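Long-range contacts in endo-1,3-beta-glucanase (Streptomyces sioyaensis, PDB 3DGT), which cleaves internal linkages of 1,3-beta-glucans as a family 16 glycoside hydrolase, the chain described here being its catalytic domain: residues S7-V12 with K99-A104; D91-A96 with W197-S202; G141-M146 with I206-D211. One frame throughout, in Å; residues are numbered along the deposited sequence.

Interaction 1: residues S7-V12 with K99-A104; sequences SGWSQV and KLRVEA
Trp-9 lays one face of its indole against the side chain of Arg-101, and the benzo end of the ring does nearly all the touching. The guanidinium is stacked on the ring with centres 4.5 Å apart and planes inclined by 28°, an arrangement suited to cation-pi attraction. Its closest approach is made by Arg-101 NE, 3.6 Å from Trp-9 CZ2. One step back along the chain, Arg-101 CD stands 4.0 Å from the centroid of the six-membered ring and 22° off its normal, so a CH-pi contact adds to the stack. Arg-101 is extended from CG to NE and crosses the indole at about a right angle.

Two further residues of 99-104 meet the same ring. Lys-99 CB packs obliquely at 3.7 Å from Trp-9 CH2, while the carbonyl carbon of Leu-100 lies at the ring edge, 4.0 Å from Trp-9 CZ3. The apolar touch of Val-12 CG2 on Leu-100 CD1, at 4.5 Å, is much lighter.

This contact steps over a strand in the beta-sandwich of the glycoside hydrolase family 16 fold. Strands 9-15 and 99-107 both pair antiparallel with 266-276, which explains why the axes of 9-11 and 99-104 come no closer than 9.0 Å and why side chains have to bridge the gap. Thr-274 of that middle strand touches both Trp-9 and Arg-101.

The CB of Trp-9 points at 99-104, and with CG anti to the carbonyl carbon (chi1 -66°) the benzo end comes to lie by Arg-101. In the second shell, Glu-196 on strand 191-198 forms a salt bridge with Arg-101 NE, which is likely to restrain the guanidinium over the indole.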
ATOM      1  N   SER A   7      10.664 -22.506  -4.632  1.00 17.92           N
ATOM      2  CA  SER A   7      11.942 -22.866  -5.239  1.00 19.31           C
ATOM      3  C   SER A   7      12.335 -21.869  -6.317  1.00 18.69           C
ATOM      4  O   SER A   7      11.503 -21.468  -7.143  1.00 18.89           O
ATOM      5  CB  SER A   7      11.882 -24.271  -5.839  1.00 20.13           C
ATOM      6  OG  SER A   7      11.711 -25.245  -4.832  1.00 24.27           O
ATOM      7  N   GLY A   8      13.598 -21.456  -6.275  1.00 18.77           N
ATOM      8  CA  GLY A   8      14.154 -20.572  -7.289  1.00 18.66           C
ATOM      9  C   GLY A   8      14.078 -19.091  -6.979  1.00 18.06           C
ATOM     10  O   GLY A   8      14.783 -18.303  -7.612  1.00 18.39           O
ATOM     11  N   TRP A   9      13.235 -18.706  -6.017  1.00 17.19           N
ATOM     12  CA  TRP A   9      13.096 -17.296  -5.648  1.00 16.42           C
ATOM     13  C   TRP A   9      14.108 -16.907  -4.582  1.00 16.60           C
ATOM     14  O   TRP A   9      14.375 -17.671  -3.655  1.00 17.68           O
ATOM     15  CB  TRP A   9      11.676 -16.976  -5.158  1.00 15.71           C
ATOM     16  CG  TRP A   9      10.620 -17.096  -6.221  1.00 14.52           C
ATOM     17  CD1 TRP A   9      10.055 -18.255  -6.691  1.00 14.45           C
ATOM     18  CD2 TRP A   9       9.996 -16.026  -6.952  1.00 14.39           C
ATOM     19  NE1 TRP A   9       9.124 -17.970  -7.658  1.00 14.68           N
ATOM     20  CE2 TRP A   9       9.064 -16.613  -7.838  1.00 13.47           C
ATOM     21  CE3 TRP A   9      10.132 -14.631  -6.944  1.00 13.76           C
ATOM     22  CZ2 TRP A   9       8.283 -15.857  -8.709  1.00 13.94           C
ATOM     23  CZ3 TRP A   9       9.343 -13.879  -7.805  1.00 13.69           C
ATOM     24  CH2 TRP A   9       8.438 -14.490  -8.677  1.00 14.00           C
ATOM     25  N   SER A  10      14.665 -15.714  -4.736  1.00 16.78           N
ATOM     26  CA  SER A  10      15.652 -15.185  -3.804  1.00 16.84           C
ATOM     27  C   SER A  10      15.080 -13.994  -3.065  1.00 16.50           C
ATOM     28  O   SER A  10      14.237 -13.274  -3.590  1.00 16.27           O
ATOM     29  CB  SER A  10      16.910 -14.750  -4.545  1.00 17.43           C
ATOM     30  OG  SER A  10      17.587 -15.868  -5.076  1.00 19.71           O
ATOM     31  N   GLN A  11      15.556 -13.791  -1.847  1.00 16.31           N
ATOM     32  CA  GLN A  11      15.119 -12.661  -1.044  1.00 16.05           C
ATOM     33  C   GLN A  11      15.838 -11.382  -1.452  1.00 15.76           C
ATOM     34  O   GLN A  11      17.066 -11.325  -1.483  1.00 16.86           O
ATOM     35  CB  GLN A  11      15.369 -12.942   0.432  1.00 16.40           C
ATOM     36  CG  GLN A  11      14.940 -11.808   1.351  1.00 17.67           C
ATOM     37  CD  GLN A  11      15.152 -12.144   2.808  1.00 18.18           C
ATOM     38  OE1 GLN A  11      14.628 -13.142   3.308  1.00 21.00           O
ATOM     39  NE2 GLN A  11      15.921 -11.311   3.502  1.00 19.91           N
ATOM     40  N   VAL A  12      15.050 -10.351  -1.742  1.00 14.33           N
ATOM     41  CA  VAL A  12      15.577  -9.017  -2.032  1.00 13.67           C
ATOM     42  C   VAL A  12      15.430  -8.115  -0.803  1.00 13.42           C
ATOM     43  O   VAL A  12      16.335  -7.357  -0.475  1.00 13.17           O
ATOM     44  CB  VAL A  12      14.845  -8.397  -3.251  1.00 13.84           C
ATOM     45  CG1 VAL A  12      15.305  -6.977  -3.499  1.00 14.69           C
ATOM     46  CG2 VAL A  12      15.068  -9.249  -4.501  1.00 14.74           C
ATOM     47  N   LYS A  99      11.297 -11.937 -12.774  1.00 13.34           N
ATOM     48  CA  LYS A  99      10.052 -11.613 -12.074  1.00 13.23           C
ATOM     49  C   LYS A  99      10.368 -11.051 -10.697  1.00 12.81           C
ATOM     50  O   LYS A  99      11.408 -11.351 -10.116  1.00 13.12           O
ATOM     51  CB  LYS A  99       9.161 -12.851 -11.916  1.00 13.38           C
ATOM     52  CG  LYS A  99       8.794 -13.563 -13.207  1.00 14.19           C
ATOM     53  CD  LYS A  99       7.828 -14.708 -12.927  1.00 15.15           C
ATOM     54  CE  LYS A  99       7.660 -15.587 -14.158  1.00 18.12           C
ATOM     55  NZ  LYS A  99       6.806 -16.784 -13.894  1.00 22.22           N
ATOM     56  N   LEU A 100       9.441 -10.254 -10.172  1.00 12.22           N
ATOM     57  CA  LEU A 100       9.529  -9.750  -8.805  1.00 12.38           C
ATOM     58  C   LEU A 100       8.213 -10.004  -8.112  1.00 12.22           C
ATOM     59  O   LEU A 100       7.168  -9.938  -8.743  1.00 12.21           O
ATOM     60  CB  LEU A 100       9.824  -8.246  -8.804  1.00 13.07           C
ATOM     61  CG  LEU A 100      10.412  -7.654  -7.518  1.00 13.13           C
ATOM     62  CD1 LEU A 100      11.908  -7.967  -7.412  1.00 15.03           C
ATOM     63  CD2 LEU A 100      10.159  -6.148  -7.462  1.00 13.76           C
ATOM     64  N   ARG A 101       8.259 -10.319  -6.820  1.00 12.11           N
ATOM     65  CA  ARG A 101       7.045 -10.341  -5.993  1.00 11.71           C
ATOM     66  C   ARG A 101       7.216  -9.410  -4.815  1.00 11.52           C
ATOM     67  O   ARG A 101       8.216  -9.484  -4.102  1.00 11.92           O
ATOM     68  CB  ARG A 101       6.704 -11.757  -5.501  1.00 11.72           C
ATOM     69  CG  ARG A 101       6.042 -12.616  -6.560  1.00 12.22           C
ATOM     70  CD  ARG A 101       5.854 -14.037  -6.093  1.00 13.31           C
ATOM     71  NE  ARG A 101       5.244 -14.858  -7.141  1.00 14.24           N
ATOM     72  CZ  ARG A 101       4.903 -16.138  -6.998  1.00 15.35           C
ATOM     73  NH1 ARG A 101       5.111 -16.778  -5.847  1.00 17.37           N
ATOM     74  NH2 ARG A 101       4.364 -16.786  -8.025  1.00 16.69           N
ATOM     75  N   VAL A 102       6.230  -8.538  -4.615  1.00 10.69           N
ATOM     76  CA  VAL A 102       6.200  -7.642  -3.461  1.00 10.90           C
ATOM     77  C   VAL A 102       4.973  -8.029  -2.654  1.00 10.85           C
ATOM     78  O   VAL A 102       3.872  -8.068  -3.192  1.00 11.56           O
ATOM     79  CB  VAL A 102       6.154  -6.155  -3.904  1.00 10.85           C
ATOM     80  CG1 VAL A 102       6.114  -5.225  -2.685  1.00 11.07           C
ATOM     81  CG2 VAL A 102       7.366  -5.841  -4.793  1.00 11.14           C
ATOM     82  N   GLU A 103       5.181  -8.334  -1.374  1.00 11.26           N
ATOM     83  CA  GLU A 103       4.144  -8.983  -0.574  1.00 11.56           C
ATOM     84  C   GLU A 103       4.114  -8.460   0.841  1.00 11.12           C
ATOM     85  O   GLU A 103       5.152  -8.202   1.437  1.00 11.10           O
ATOM     86  CB  GLU A 103       4.418 -10.484  -0.539  1.00 11.78           C
ATOM     87  CG  GLU A 103       3.418 -11.313   0.231  1.00 13.38           C
ATOM     88  CD  GLU A 103       3.611 -12.792  -0.031  1.00 12.57           C
ATOM     89  OE1 GLU A 103       3.241 -13.241  -1.140  1.00 13.45           O
ATOM     90  OE2 GLU A 103       4.153 -13.500   0.853  1.00 13.66           O
ATOM     91  N   ALA A 104       2.909  -8.320   1.376  1.00 10.94           N
ATOM     92  CA  ALA A 104       2.742  -8.055   2.801  1.00 11.12           C
ATOM     93  C   ALA A 104       1.680  -8.968   3.362  1.00 11.10           C
ATOM     94  O   ALA A 104       0.692  -9.264   2.695  1.00 12.19           O
ATOM     95  CB  ALA A 104       2.374  -6.605   3.064  1.00 12.23           C
TER

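Interaction 2: residues D91-A96 with W197-S202; sequences DFQPPA and WDRSVS
The loop between strands 80-87 and 99-107 of the family 16 beta-sandwich closes over the end of strand 191-198, where Pro-94 rests on the indole of Trp-197. Pro-94 CD sits 3.5 Å from the centroid of the six-membered ring and 15° off its normal, which identifies a CH-pi contact over the face. The proline crosses the indole at about a right angle, and its CG lies 3.9 Å from Trp-197 CD2. Farther out on the benzo ring, Gln-93 CG comes obliquely to 3.7 Å from Trp-197 CH2, with the amide plane only 16° from that of the indole. The carbonyl of Phe-92 also approaches obliquely, its O being 3.6 Å from Trp-197 CZ3.

Outside the loop, Phe-236 meets Trp-197 with ring planes almost perpendicular. An alanine at Trp-197 would probably leave Pro-94 CD without its aromatic platform and open a gap beside the ring of Phe-236.

Arg-199 supplies the polar half of the contact. Its chain is bent at chi3 (74°), turning the guanidinium back to the loop, and CD packs 3.7 Å from Pro-94 CG on the way. Ala-96 N lies over one guanidinium face, but as a fellow donor it forms no bond with NH1. Arg-199 NE is engaged by a salt bridge to Glu-204, which would help fix the rotation of the group.

At the end of the strand, Asp-198 OD1 accepts from Ser-200 N in an Asx turn and from Ser-200 OG as well, so two bonds hold the bend around Arg-199. The hydrogen bond tying loop to strand is Arg-199 NH1 to Pro-94 O, 2.9 Å long, with the oxygen at the guanidinium edge and NH1 in the carbonyl plane.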
ATOM      1  N   ASP A  91      14.747   0.874  -5.138  1.00 12.85           N
ATOM      2  CA  ASP A  91      15.385   0.176  -6.263  1.00 13.11           C
ATOM      3  C   ASP A  91      14.626  -1.031  -6.810  1.00 13.46           C
ATOM      4  O   ASP A  91      15.034  -1.594  -7.819  1.00 14.61           O
ATOM      5  CB  ASP A  91      16.803  -0.250  -5.882  1.00 13.69           C
ATOM      6  CG  ASP A  91      16.830  -1.147  -4.671  1.00 13.72           C
ATOM      7  OD1 ASP A  91      16.839  -0.602  -3.545  1.00 13.64           O
ATOM      8  OD2 ASP A  91      16.851  -2.389  -4.840  1.00 16.00           O
ATOM      9  N   PHE A  92      13.537  -1.430  -6.147  1.00 12.80           N
ATOM     10  CA  PHE A  92      12.821  -2.668  -6.474  1.00 12.64           C
ATOM     11  C   PHE A  92      12.310  -2.685  -7.909  1.00 12.67           C
ATOM     12  O   PHE A  92      11.458  -1.883  -8.274  1.00 12.56           O
ATOM     13  CB  PHE A  92      11.649  -2.881  -5.515  1.00 12.09           C
ATOM     14  CG  PHE A  92      12.034  -2.833  -4.048  1.00 12.08           C
ATOM     15  CD1 PHE A  92      13.052  -3.634  -3.551  1.00 12.23           C
ATOM     16  CD2 PHE A  92      11.360  -1.993  -3.167  1.00 12.57           C
ATOM     17  CE1 PHE A  92      13.398  -3.596  -2.195  1.00 12.76           C
ATOM     18  CE2 PHE A  92      11.696  -1.947  -1.807  1.00 13.59           C
ATOM     19  CZ  PHE A  92      12.721  -2.743  -1.327  1.00 13.31           C
ATOM     20  N   GLN A  93      12.855  -3.609  -8.701  1.00 12.66           N
ATOM     21  CA  GLN A  93      12.549  -3.770 -10.122  1.00 13.55           C
ATOM     22  C   GLN A  93      13.242  -5.035 -10.600  1.00 13.89           C
ATOM     23  O   GLN A  93      14.461  -5.151 -10.464  1.00 14.91           O
ATOM     24  CB  GLN A  93      13.078  -2.576 -10.932  1.00 13.43           C
ATOM     25  CG  GLN A  93      12.835  -2.690 -12.444  1.00 13.39           C
ATOM     26  CD  GLN A  93      13.522  -1.608 -13.251  1.00 14.02           C
ATOM     27  OE1 GLN A  93      14.362  -0.873 -12.741  1.00 16.23           O
ATOM     28  NE2 GLN A  93      13.175  -1.521 -14.525  1.00 14.17           N
ATOM     29  N   PRO A  94      12.483  -5.977 -11.188  1.00 14.21           N
ATOM     30  CA  PRO A  94      13.133  -7.172 -11.707  1.00 14.30           C
ATOM     31  C   PRO A  94      13.860  -6.840 -12.996  1.00 14.22           C
ATOM     32  O   PRO A  94      13.454  -5.921 -13.701  1.00 14.00           O
ATOM     33  CB  PRO A  94      11.964  -8.102 -12.018  1.00 14.81           C
ATOM     34  CG  PRO A  94      10.813  -7.200 -12.307  1.00 14.76           C
ATOM     35  CD  PRO A  94      11.034  -5.969 -11.442  1.00 14.29           C
ATOM     36  N   PRO A  95      14.938  -7.582 -13.319  1.00 15.01           N
ATOM     37  CA  PRO A  95      15.524  -7.319 -14.636  1.00 14.70           C
ATOM     38  C   PRO A  95      14.649  -7.898 -15.731  1.00 14.40           C
ATOM     39  O   PRO A  95      13.784  -8.729 -15.445  1.00 13.95           O
ATOM     40  CB  PRO A  95      16.853  -8.071 -14.579  1.00 15.13           C
ATOM     41  CG  PRO A  95      16.589  -9.186 -13.612  1.00 15.34           C
ATOM     42  CD  PRO A  95      15.693  -8.589 -12.565  1.00 15.35           C
ATOM     43  N   ALA A  96      14.868  -7.465 -16.970  1.00 14.03           N
ATOM     44  CA  ALA A  96      14.080  -7.983 -18.078  1.00 13.66           C
ATOM     45  C   ALA A  96      14.303  -9.485 -18.182  1.00 13.56           C
ATOM     46  O   ALA A  96      15.431  -9.967 -18.015  1.00 13.71           O
ATOM     47  CB  ALA A  96      14.461  -7.282 -19.368  1.00 13.87           C
ATOM     48  N   TRP A 197       5.354  -8.949 -10.640  1.00 12.56           N
ATOM     49  CA  TRP A 197       5.743  -8.142 -11.776  1.00 12.71           C
ATOM     50  C   TRP A 197       6.551  -9.074 -12.670  1.00 12.73           C
ATOM     51  O   TRP A 197       7.664  -9.490 -12.317  1.00 12.96           O
ATOM     52  CB  TRP A 197       6.588  -6.995 -11.242  1.00 12.71           C
ATOM     53  CG  TRP A 197       7.111  -5.952 -12.199  1.00 12.58           C
ATOM     54  CD1 TRP A 197       7.065  -5.940 -13.572  1.00 13.75           C
ATOM     55  CD2 TRP A 197       7.839  -4.790 -11.810  1.00 13.39           C
ATOM     56  NE1 TRP A 197       7.698  -4.804 -14.051  1.00 13.95           N
ATOM     57  CE2 TRP A 197       8.185  -4.092 -12.983  1.00 13.42           C
ATOM     58  CE3 TRP A 197       8.216  -4.261 -10.565  1.00 13.19           C
ATOM     59  CZ2 TRP A 197       8.900  -2.892 -12.949  1.00 13.37           C
ATOM     60  CZ3 TRP A 197       8.932  -3.078 -10.530  1.00 13.43           C
ATOM     61  CH2 TRP A 197       9.257  -2.403 -11.714  1.00 13.59           C
ATOM     62  N   ASP A 198       5.958  -9.423 -13.809  1.00 12.98           N
ATOM     63  CA  ASP A 198       6.454 -10.477 -14.686  1.00 13.72           C
ATOM     64  C   ASP A 198       7.042  -9.885 -15.966  1.00 13.82           C
ATOM     65  O   ASP A 198       6.310  -9.446 -16.860  1.00 14.24           O
ATOM     66  CB  ASP A 198       5.302 -11.438 -15.001  1.00 13.86           C
ATOM     67  CG  ASP A 198       5.742 -12.674 -15.745  1.00 15.51           C
ATOM     68  OD1 ASP A 198       6.908 -12.718 -16.189  1.00 16.20           O
ATOM     69  OD2 ASP A 198       4.915 -13.608 -15.885  1.00 17.71           O
ATOM     70  N   ARG A 199       8.368  -9.865 -16.043  1.00 13.76           N
ATOM     71  CA  ARG A 199       9.047  -9.388 -17.246  1.00 14.27           C
ATOM     72  C   ARG A 199       9.567 -10.557 -18.079  1.00 14.24           C
ATOM     73  O   ARG A 199      10.453 -10.375 -18.920  1.00 14.71           O
ATOM     74  CB  ARG A 199      10.198  -8.445 -16.865  1.00 14.28           C
ATOM     75  CG  ARG A 199       9.735  -7.182 -16.131  1.00 13.96           C
ATOM     76  CD  ARG A 199      10.886  -6.218 -15.908  1.00 14.26           C
ATOM     77  NE  ARG A 199      11.247  -5.547 -17.156  1.00 13.89           N
ATOM     78  CZ  ARG A 199      12.312  -4.764 -17.300  1.00 14.85           C
ATOM     79  NH1 ARG A 199      13.144  -4.586 -16.282  1.00 15.50           N
ATOM     80  NH2 ARG A 199      12.559  -4.174 -18.466  1.00 14.86           N
ATOM     81  N   SER A 200       9.004 -11.749 -17.861  1.00 14.87           N
ATOM     82  CA  SER A 200       9.462 -12.955 -18.564  1.00 15.44           C
ATOM     83  C   SER A 200       8.671 -13.258 -19.831  1.00 15.93           C
ATOM     84  O   SER A 200       9.020 -14.190 -20.556  1.00 16.99           O
ATOM     85  CB  SER A 200       9.431 -14.171 -17.634  1.00 15.06           C
ATOM     86  OG  SER A 200       8.117 -14.663 -17.464  1.00 15.94           O
ATOM     87  N   VAL A 201       7.612 -12.486 -20.078  1.00 16.41           N
ATOM     88  CA  VAL A 201       6.695 -12.710 -21.195  1.00 17.89           C
ATOM     89  C   VAL A 201       6.417 -11.403 -21.916  1.00 17.46           C
ATOM     90  O   VAL A 201       6.565 -10.324 -21.337  1.00 17.83           O
ATOM     91  CB  VAL A 201       5.324 -13.303 -20.716  1.00 18.03           C
ATOM     92  CG1 VAL A 201       5.478 -14.756 -20.290  1.00 19.57           C
ATOM     93  CG2 VAL A 201       4.695 -12.462 -19.606  1.00 20.25           C
ATOM     94  N   SER A 202       6.023 -11.504 -23.183  1.00 17.15           N
ATOM     95  CA  SER A 202       5.503 -10.366 -23.924  1.00 16.79           C
ATOM     96  C   SER A 202       4.043 -10.646 -24.273  1.00 16.51           C
ATOM     97  O   SER A 202       3.748 -11.661 -24.907  1.00 17.68           O
ATOM     98  CB  SER A 202       6.316 -10.121 -25.197  1.00 16.85           C
ATOM     99  OG  SER A 202       5.757  -9.049 -25.943  1.00 19.10           O
TER

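Interaction 3: residues G141-M146 with I206-D211; sequences GELDIM and IRFSVD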
ATOM      1  N   GLY A 141       3.910   5.922 -12.281  1.00 12.59           N
ATOM      2  CA  GLY A 141       3.452   4.572 -11.931  1.00 12.29           C
ATOM      3  C   GLY A 141       3.183   4.376 -10.452  1.00 12.21           C
ATOM      4  O   GLY A 141       4.009   4.739  -9.599  1.00 12.22           O
ATOM      5  N   GLU A 142       2.023   3.793 -10.162  1.00 11.68           N
ATOM      6  CA  GLU A 142       1.636   3.419  -8.804  1.00 11.66           C
ATOM      7  C   GLU A 142       1.020   2.035  -8.840  1.00 11.74           C
ATOM      8  O   GLU A 142       0.137   1.766  -9.651  1.00 11.77           O
ATOM      9  CB  GLU A 142       0.629   4.405  -8.220  1.00 11.84           C
ATOM     10  CG  GLU A 142       0.177   4.029  -6.799  1.00 11.64           C
ATOM     11  CD  GLU A 142      -0.603   5.123  -6.115  1.00 12.32           C
ATOM     12  OE1 GLU A 142      -0.375   6.311  -6.420  1.00 15.42           O
ATOM     13  OE2 GLU A 142      -1.428   4.801  -5.235  1.00 11.71           O
ATOM     14  N   LEU A 143       1.501   1.161  -7.966  1.00 11.66           N
ATOM     15  CA  LEU A 143       0.932  -0.168  -7.842  1.00 11.47           C
ATOM     16  C   LEU A 143       0.316  -0.302  -6.466  1.00 11.24           C
ATOM     17  O   LEU A 143       1.025  -0.381  -5.467  1.00 11.44           O
ATOM     18  CB  LEU A 143       2.003  -1.238  -8.067  1.00 11.74           C
ATOM     19  CG  LEU A 143       2.812  -1.140  -9.363  1.00 11.81           C
ATOM     20  CD1 LEU A 143       3.897  -2.208  -9.416  1.00 13.31           C
ATOM     21  CD2 LEU A 143       1.923  -1.229 -10.594  1.00 13.81           C
ATOM     22  N   ASP A 144      -1.009  -0.268  -6.419  1.00 11.34           N
ATOM     23  CA  ASP A 144      -1.731  -0.403  -5.167  1.00 11.02           C
ATOM     24  C   ASP A 144      -2.013  -1.873  -4.935  1.00 11.49           C
ATOM     25  O   ASP A 144      -2.863  -2.460  -5.598  1.00 11.63           O
ATOM     26  CB  ASP A 144      -3.020   0.415  -5.212  1.00 11.29           C
ATOM     27  CG  ASP A 144      -2.753   1.894  -5.365  1.00 11.36           C
ATOM     28  OD1 ASP A 144      -1.823   2.406  -4.695  1.00 11.37           O
ATOM     29  OD2 ASP A 144      -3.482   2.564  -6.124  1.00 12.51           O
ATOM     30  N   ILE A 145      -1.260  -2.470  -4.015  1.00 11.05           N
ATOM     31  CA  ILE A 145      -1.326  -3.925  -3.790  1.00 11.38           C
ATOM     32  C   ILE A 145      -2.493  -4.302  -2.869  1.00 11.56           C
ATOM     33  O   ILE A 145      -3.140  -5.347  -3.049  1.00 12.30           O
ATOM     34  CB  ILE A 145       0.012  -4.462  -3.244  1.00 11.62           C
ATOM     35  CG1 ILE A 145       1.177  -3.973  -4.118  1.00 11.87           C
ATOM     36  CG2 ILE A 145      -0.004  -5.999  -3.151  1.00 12.08           C
ATOM     37  CD1 ILE A 145       2.551  -4.331  -3.548  1.00 12.19           C
ATOM     38  N   MET A 146      -2.753  -3.442  -1.887  1.00 11.05           N
ATOM     39  CA  MET A 146      -3.943  -3.545  -1.060  1.00 11.19           C
ATOM     40  C   MET A 146      -4.416  -2.141  -0.715  1.00 11.30           C
ATOM     41  O   MET A 146      -3.638  -1.328  -0.212  1.00 11.82           O
ATOM     42  CB  MET A 146      -3.652  -4.337   0.223  1.00 11.33           C
ATOM     43  CG  MET A 146      -4.852  -4.512   1.189  1.00 11.51           C
ATOM     44  SD  MET A 146      -5.408  -3.033   2.119  1.00 11.91           S
ATOM     45  CE  MET A 146      -3.942  -2.672   3.079  1.00 11.27           C
ATOM     46  N   ILE A 206       1.576  -7.496 -14.790  1.00 14.06           N
ATOM     47  CA  ILE A 206       1.578  -7.322 -13.344  1.00 14.99           C
ATOM     48  C   ILE A 206       0.316  -8.011 -12.810  1.00 14.69           C
ATOM     49  O   ILE A 206      -0.790  -7.776 -13.314  1.00 15.02           O
ATOM     50  CB  ILE A 206       1.678  -5.825 -12.966  1.00 15.06           C
ATOM     51  CG1 ILE A 206       3.092  -5.328 -13.322  1.00 15.92           C
ATOM     52  CG2 ILE A 206       1.331  -5.599 -11.476  1.00 16.46           C
ATOM     53  CD1 ILE A 206       3.286  -3.814 -13.266  1.00 16.10           C
ATOM     54  N   ARG A 207       0.484  -8.910 -11.838  1.00 14.64           N
ATOM     55  CA  ARG A 207      -0.656  -9.642 -11.283  1.00 15.66           C
ATOM     56  C   ARG A 207      -0.783  -9.391  -9.798  1.00 13.62           C
ATOM     57  O   ARG A 207       0.192  -9.524  -9.058  1.00 13.96           O
ATOM     58  CB  ARG A 207      -0.592 -11.156 -11.560  1.00 15.64           C
ATOM     59  CG  ARG A 207       0.707 -11.863 -11.225  1.00 19.71           C
ATOM     60  CD  ARG A 207       0.793 -13.239 -11.895  1.00 19.45           C
ATOM     61  NE  ARG A 207       0.586 -13.137 -13.334  1.00 22.20           N
ATOM     62  CZ  ARG A 207       1.537 -13.247 -14.264  1.00 21.10           C
ATOM     63  NH1 ARG A 207       2.793 -13.512 -13.937  1.00 22.80           N
ATOM     64  NH2 ARG A 207       1.213 -13.101 -15.534  1.00 22.16           N
ATOM     65  N   PHE A 208      -1.988  -9.012  -9.379  1.00 12.74           N
ATOM     66  CA  PHE A 208      -2.285  -8.792  -7.967  1.00 11.85           C
ATOM     67  C   PHE A 208      -3.095  -9.945  -7.414  1.00 11.15           C
ATOM     68  O   PHE A 208      -4.072 -10.388  -8.045  1.00 11.64           O
ATOM     69  CB  PHE A 208      -3.088  -7.512  -7.776  1.00 12.24           C
ATOM     70  CG  PHE A 208      -2.384  -6.262  -8.237  1.00 11.97           C
ATOM     71  CD1 PHE A 208      -1.499  -5.591  -7.393  1.00 11.05           C
ATOM     72  CD2 PHE A 208      -2.633  -5.733  -9.498  1.00 13.73           C
ATOM     73  CE1 PHE A 208      -0.877  -4.420  -7.819  1.00 12.10           C
ATOM     74  CE2 PHE A 208      -2.012  -4.557  -9.923  1.00 12.83           C
ATOM     75  CZ  PHE A 208      -1.133  -3.905  -9.085  1.00 12.08           C
ATOM     76  N   SER A 209      -2.684 -10.421  -6.240  1.00 10.84           N
ATOM     77  CA  SER A 209      -3.354 -11.545  -5.586  1.00 11.71           C
ATOM     78  C   SER A 209      -3.591 -11.311  -4.101  1.00 11.66           C
ATOM     79  O   SER A 209      -2.927 -10.484  -3.470  1.00 12.17           O
ATOM     80  CB  SER A 209      -2.560 -12.833  -5.795  1.00 11.87           C
ATOM     81  OG  SER A 209      -1.227 -12.705  -5.343  1.00 12.67           O
ATOM     82  N   VAL A 210      -4.556 -12.051  -3.564  1.00 11.71           N
ATOM     83  CA  VAL A 210      -4.794 -12.115  -2.129  1.00 11.74           C
ATOM     84  C   VAL A 210      -4.831 -13.587  -1.739  1.00 11.73           C
ATOM     85  O   VAL A 210      -5.509 -14.392  -2.375  1.00 11.75           O
ATOM     86  CB  VAL A 210      -6.086 -11.357  -1.690  1.00 11.92           C
ATOM     87  CG1 VAL A 210      -7.331 -11.889  -2.418  1.00 11.64           C
ATOM     88  CG2 VAL A 210      -6.272 -11.448  -0.167  1.00 12.51           C
ATOM     89  N   ASP A 211      -4.069 -13.930  -0.706  1.00 12.23           N
ATOM     90  CA  ASP A 211      -3.937 -15.320  -0.244  1.00 12.35           C
ATOM     91  C   ASP A 211      -3.659 -16.276  -1.404  1.00 12.58           C
ATOM     92  O   ASP A 211      -4.210 -17.382  -1.470  1.00 13.18           O
ATOM     93  CB  ASP A 211      -5.187 -15.752   0.526  1.00 12.46           C
ATOM     94  CG  ASP A 211      -5.428 -14.925   1.770  1.00 12.16           C
ATOM     95  OD1 ASP A 211      -4.455 -14.402   2.358  1.00 13.19           O
ATOM     96  OD2 ASP A 211      -6.605 -14.808   2.150  1.00 12.26           O
TER
HETATM   97  O   HOH W   1      -3.892  -7.806  -3.410  1.00 18.22           O
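Leu-143 and Ile-206 reach toward each other and meet tip to tip, with Leu-143 CD2 4.0 Å from Ile-206 CD1. Leu-143 CB also lies near the plane of the Phe-208 ring, 4.2 Å from CZ at its edge. One ring atom along, Ile-145 CG1 is 4.3 Å from Phe-208 CE1. The CG of Phe-208 is anti to the carbonyl carbon (chi1 -61°), and the ring extends toward 141-146 from a CB that points the same way.

Strands 142-144 and 205-210 belong to opposing layers of the family 16 beta-sandwich, and all five touching residues are buried between them. The short strand axes are 9.5 Å apart at 23°. Residues 142-147 read E-L-D-I-M-E, matching the family signature E-x-D-x-x-E, whose acids are catalytic in relatives. Ile-145 and Met-146 both face Phe-123 in a classic beta bulge, and the chain turns a corner at Ile-145.

Polar and backbone contacts sit beside this core. Asp-144 O approaches the Phe-208 ring obliquely, 3.6 Å from CE1. Where the layers come close at the bulge, one water donates to two carbonyl oxygens, Ile-145 O at 2.6 Å and Ser-209 O at 2.8 Å, supplying both backbone acceptors with a hydrogen.

Along one layer of the sandwich the strands run 9-15, 266-276, 99-107, 191-198, 205-210, each paired antiparallel with the next. Interaction 1 spans the first three, interaction 2 closes a loop over the end of 191-198, and interaction 3 joins 205-210 to the opposing layer. Centres of interactions 1 and 2 are about 11 Å apart, and each lies about 14 Å from that of interaction 3. Leu-100 O and Trp-197 N make a probable backbone hydrogen bond between the first two; Asp-198 and Arg-207 form a salt bridge between the last two. Along the chain, interaction 1 closes before interaction 3 opens, while interaction 2 interleaves with both, so distant sequence is knitted into one domain.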